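Local coordinates for protein transcobalamin-1 (Homo sapiens, PDB 4KKI) that carries vitamin B12, holding it with femtomolar affinity and shielding it from stomach acid, at residues 242-245 with 246-250; 356-359 with 360-364. All coordinates share one frame; numbering follows the deposited sequence.

Interaction 1: residues 242-245 with 246-250; sequences FSTG and EAMQA
A247 and M248 give their backbone N-H groups to S243 and T244, and these bonds lie in the turn at 243-248. A247 N lies 3.1 Å from S243 O, with an N-H...O angle of 143°. The next bond is shorter: M248 N reaches T244 O at 2.8 Å. In both, the donor stands about 21° from the plane of the carbonyl. The third bond of the turn is weak, with Q249 N 3.3 Å from G245 O. Water takes up part of what the backbone leaves over. One water accepts from E246 N at 2.8 Å and donates to F242 O, so it links F242 O to E246 N. A second water accepts from Q249 NE2 at 2.7 Å and donates weakly to G245 O. That carbonyl therefore has two weak donors.

The polar side-chain ends find partners outside the turn. S243 OG bonds I238 O and N240 N, and T244 OG1 bonds N240 O and I238 N. E246 OE1 is hydrogen-bonded to Y145 OH, of a vitamin-binding residue, and Q249 OE1 takes the N-H of F299. The one apolar side-chain pair is T244 with M248, whose side chains cross at a slant. With chi1 (to OG1) at -63°, methyl CG2 of T244 is anti to the backbone N, which turns it to M248, 4.1 Å from both CG and SD.

The turn is buried in the alpha domain, an alpha6-alpha6 barrel, and F242 and S243 touch the bound cyanocobalamin. Helix 185-203 packs against S243, E246, Q249 and A250. Helix 284-294 meets F242, E246, M248 and Q249, and helix 265-277 covers T244 and M248.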
loop_
_atom_site.group_PDB
_atom_site.type_symbol
_atom_site.label_atom_id
_atom_site.label_comp_id
_atom_site.label_asym_id
_atom_site.label_seq_id
_atom_site.Cartn_x
_atom_site.Cartn_y
_atom_site.Cartn_z
ATOM N N PHE A 242 -6.841 1.820 -6.607
ATOM C CA PHE A 242 -5.878 1.050 -5.833
ATOM C C PHE A 242 -5.757 1.505 -4.379
ATOM O O PHE A 242 -4.952 0.965 -3.623
ATOM C CB PHE A 242 -4.518 1.067 -6.531
ATOM C CG PHE A 242 -4.581 0.648 -7.973
ATOM C CD1 PHE A 242 -4.798 -0.678 -8.312
ATOM C CD2 PHE A 242 -4.434 1.581 -8.988
ATOM C CE1 PHE A 242 -4.863 -1.070 -9.637
ATOM C CE2 PHE A 242 -4.496 1.196 -10.316
ATOM C CZ PHE A 242 -4.709 -0.131 -10.642
ATOM N N SER A 243 -6.563 2.488 -3.990
ATOM C CA SER A 243 -6.615 2.918 -2.596
ATOM C C SER A 243 -7.954 2.546 -1.970
ATOM O O SER A 243 -8.144 2.679 -0.764
ATOM C CB SER A 243 -6.392 4.427 -2.481
ATOM O OG SER A 243 -7.441 5.150 -3.105
ATOM N N THR A 244 -8.878 2.073 -2.798
ATOM C CA THR A 244 -10.240 1.802 -2.350
ATOM C C THR A 244 -10.332 0.629 -1.375
ATOM O O THR A 244 -11.066 0.690 -0.386
ATOM C CB THR A 244 -11.169 1.547 -3.544
ATOM O OG1 THR A 244 -11.232 2.728 -4.357
ATOM C CG2 THR A 244 -12.563 1.199 -3.069
ATOM N N GLY A 245 -9.579 -0.430 -1.653
ATOM C CA GLY A 245 -9.624 -1.642 -0.852
ATOM C C GLY A 245 -9.299 -1.408 0.609
ATOM O O GLY A 245 -10.034 -1.839 1.496
ATOM N N GLU A 246 -8.197 -0.713 0.865
ATOM C CA GLU A 246 -7.794 -0.433 2.234
ATOM C C GLU A 246 -8.591 0.725 2.829
ATOM O O GLU A 246 -8.727 0.829 4.047
ATOM C CB GLU A 246 -6.282 -0.206 2.318
ATOM C CG GLU A 246 -5.482 -1.436 1.887
ATOM C CD GLU A 246 -3.993 -1.320 2.158
ATOM O OE1 GLU A 246 -3.449 -0.198 2.086
ATOM O OE2 GLU A 246 -3.364 -2.362 2.448
ATOM N N ALA A 247 -9.141 1.579 1.971
ATOM C CA ALA A 247 -10.049 2.618 2.443
ATOM C C ALA A 247 -11.312 1.975 3.011
ATOM O O ALA A 247 -11.823 2.406 4.044
ATOM C CB ALA A 247 -10.390 3.594 1.327
ATOM N N MET A 248 -11.801 0.935 2.336
ATOM C CA MET A 248 -12.950 0.173 2.817
ATOM C C MET A 248 -12.678 -0.433 4.195
ATOM O O MET A 248 -13.536 -0.383 5.076
ATOM C CB MET A 248 -13.341 -0.929 1.823
ATOM C CG MET A 248 -13.863 -0.426 0.478
ATOM S SD MET A 248 -14.180 -1.755 -0.708
ATOM C CE MET A 248 -15.523 -2.623 0.098
ATOM N N GLN A 249 -11.484 -0.997 4.377
ATOM C CA GLN A 249 -11.083 -1.542 5.672
ATOM C C GLN A 249 -11.186 -0.481 6.758
ATOM O O GLN A 249 -11.755 -0.720 7.824
ATOM C CB GLN A 249 -9.646 -2.067 5.636
ATOM C CG GLN A 249 -9.438 -3.326 4.824
ATOM C CD GLN A 249 -8.066 -3.929 5.055
ATOM O OE1 GLN A 249 -7.570 -3.952 6.183
ATOM N NE2 GLN A 249 -7.439 -4.409 3.987
ATOM N N ALA A 250 -10.623 0.690 6.477
ATOM C CA ALA A 250 -10.643 1.802 7.421
ATOM C C ALA A 250 -12.071 2.208 7.780
ATOM O O ALA A 250 -12.374 2.468 8.943
ATOM C CB ALA A 250 -9.875 2.987 6.857
HETATM O O HOH W 1 -6.393 -0.242 -1.163
HETATM O O HOH W 2 -8.702 -4.597 1.655
#

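Interaction 2: residues 356-359 with 360-364; sequences SVFL and SVMEK
V357 sits at the N-cap of helix 358-368, and its carbonyl O takes a weak i+3 bond from S360 N at 3.0 Å and a weak, long i+4 bond from V361 N at 3.4 Å, the i+4 pattern continuing with M362 N to F358 O at 3.3 Å and E363 N to L359 O at 3.0 Å. The main side-chain contact is between F358 and M362. M362 SD lies at the edge of the F358 ring, in its plane, 3.8 Å from F358 CE1. M362 SD is 5.0 Å from the centroid of the F358 ring, 85° off its normal. This is a Met-aromatic contact. F358 CG is anti to the backbone N (chi1 -167°), which sends the ring to the M362 sulfur.

The helix belongs to the C-terminal beta domain, where it packs on the mixed sheet. F358 touches L426 and V428 of strand 426-432, and V361 reaches V336 and Y338 of strand 333-341. F358 also meets L411, and M362 lies near I386; both of these bind the vitamin. An alanine in place of F358 would probably leave M362 SD without its aromatic edge and open a gap against L426 and V428.

Nearer the surface, the E363 side chain crosses that of L359, with E363 OE2 4.0 Å from L359 CG. V357 CG2 lies 3.6 Å from S360 OG. S356 OG bonds L353 O, while its CB rests against S360 CB.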
loop_
_atom_site.group_PDB
_atom_site.type_symbol
_atom_site.label_atom_id
_atom_site.label_comp_id
_atom_site.label_asym_id
_atom_site.label_seq_id
_atom_site.Cartn_x
_atom_site.Cartn_y
_atom_site.Cartn_z
ATOM N N SER A 356 1.669 -0.501 -25.939
ATOM C CA SER A 356 2.925 -0.307 -25.234
ATOM C C SER A 356 2.653 0.379 -23.907
ATOM O O SER A 356 1.646 1.055 -23.749
ATOM C CB SER A 356 3.879 0.539 -26.072
ATOM O OG SER A 356 4.575 -0.251 -27.013
ATOM N N VAL A 357 3.549 0.203 -22.950
ATOM C CA VAL A 357 3.377 0.858 -21.663
ATOM C C VAL A 357 4.170 2.157 -21.584
ATOM O O VAL A 357 4.998 2.445 -22.449
ATOM C CB VAL A 357 3.762 -0.065 -20.486
ATOM C CG1 VAL A 357 2.835 -1.271 -20.438
ATOM C CG2 VAL A 357 5.218 -0.499 -20.592
ATOM N N PHE A 358 3.894 2.933 -20.541
ATOM C CA PHE A 358 4.556 4.208 -20.299
ATOM C C PHE A 358 6.080 4.054 -20.292
ATOM O O PHE A 358 6.800 4.936 -20.758
ATOM C CB PHE A 358 4.065 4.782 -18.965
ATOM C CG PHE A 358 4.418 6.229 -18.743
ATOM C CD1 PHE A 358 5.696 6.596 -18.354
ATOM C CD2 PHE A 358 3.459 7.218 -18.886
ATOM C CE1 PHE A 358 6.018 7.922 -18.137
ATOM C CE2 PHE A 358 3.775 8.548 -18.667
ATOM C CZ PHE A 358 5.056 8.898 -18.290
ATOM N N LEU A 359 6.562 2.931 -19.767
ATOM C CA LEU A 359 7.999 2.670 -19.696
ATOM C C LEU A 359 8.626 2.532 -21.083
ATOM O O LEU A 359 9.758 2.961 -21.308
ATOM C CB LEU A 359 8.277 1.412 -18.871
ATOM C CG LEU A 359 9.745 1.055 -18.627
ATOM C CD1 LEU A 359 10.446 2.170 -17.871
ATOM C CD2 LEU A 359 9.857 -0.262 -17.869
ATOM N N SER A 360 7.888 1.925 -22.008
ATOM C CA SER A 360 8.369 1.746 -23.372
ATOM C C SER A 360 8.608 3.100 -24.037
ATOM O O SER A 360 9.565 3.271 -24.793
ATOM C CB SER A 360 7.378 0.914 -24.189
ATOM O OG SER A 360 7.198 -0.369 -23.614
ATOM N N VAL A 361 7.733 4.056 -23.743
ATOM C CA VAL A 361 7.876 5.418 -24.243
ATOM C C VAL A 361 9.177 6.030 -23.742
ATOM O O VAL A 361 9.936 6.621 -24.514
ATOM C CB VAL A 361 6.687 6.300 -23.807
ATOM C CG1 VAL A 361 6.969 7.769 -24.091
ATOM C CG2 VAL A 361 5.409 5.850 -24.502
ATOM N N MET A 362 9.432 5.872 -22.447
ATOM C CA MET A 362 10.642 6.402 -21.824
ATOM C C MET A 362 11.898 5.811 -22.455
ATOM O O MET A 362 12.875 6.519 -22.693
ATOM C CB MET A 362 10.633 6.127 -20.318
ATOM C CG MET A 362 9.479 6.779 -19.571
ATOM S SD MET A 362 9.544 6.491 -17.792
ATOM C CE MET A 362 11.135 7.216 -17.394
ATOM N N GLU A 363 11.860 4.510 -22.727
ATOM C CA GLU A 363 13.005 3.807 -23.294
ATOM C C GLU A 363 13.301 4.234 -24.732
ATOM O O GLU A 363 14.462 4.306 -25.136
ATOM C CB GLU A 363 12.801 2.294 -23.211
ATOM C CG GLU A 363 12.817 1.758 -21.787
ATOM C CD GLU A 363 12.569 0.265 -21.719
ATOM O OE1 GLU A 363 12.077 -0.302 -22.716
ATOM O OE2 GLU A 363 12.868 -0.341 -20.668
ATOM N N LYS A 364 12.251 4.512 -25.500
ATOM C CA LYS A 364 12.425 5.008 -26.861
ATOM C C LYS A 364 13.049 6.396 -26.854
ATOM O O LYS A 364 13.928 6.695 -27.661
ATOM C CB LYS A 364 11.093 5.032 -27.615
ATOM C CG LYS A 364 10.846 3.802 -28.472
ATOM C CD LYS A 364 11.958 3.615 -29.497
ATOM C CE LYS A 364 12.046 4.799 -30.449
ATOM N NZ LYS A 364 13.217 4.697 -31.364
#

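Both contacts are local turns on helices, with i to i+4 backbone bonds, but they lie in different domains. Interaction 1 is wholly buried in the alpha domain, among other helices and against the vitamin. Interaction 2 is partly buried: one side faces the sheet of the beta domain and another carries exposed residues. Their chemistry differs accordingly. At 242-250 waters and outside polar partners serve the buried groups, and the side chains of the turn touch each other little. At 356-364 sulfur, ring and aliphatic groups dominate. The centres are about 30 Å apart and the nearest atoms about 12 Å, so the two do not touch.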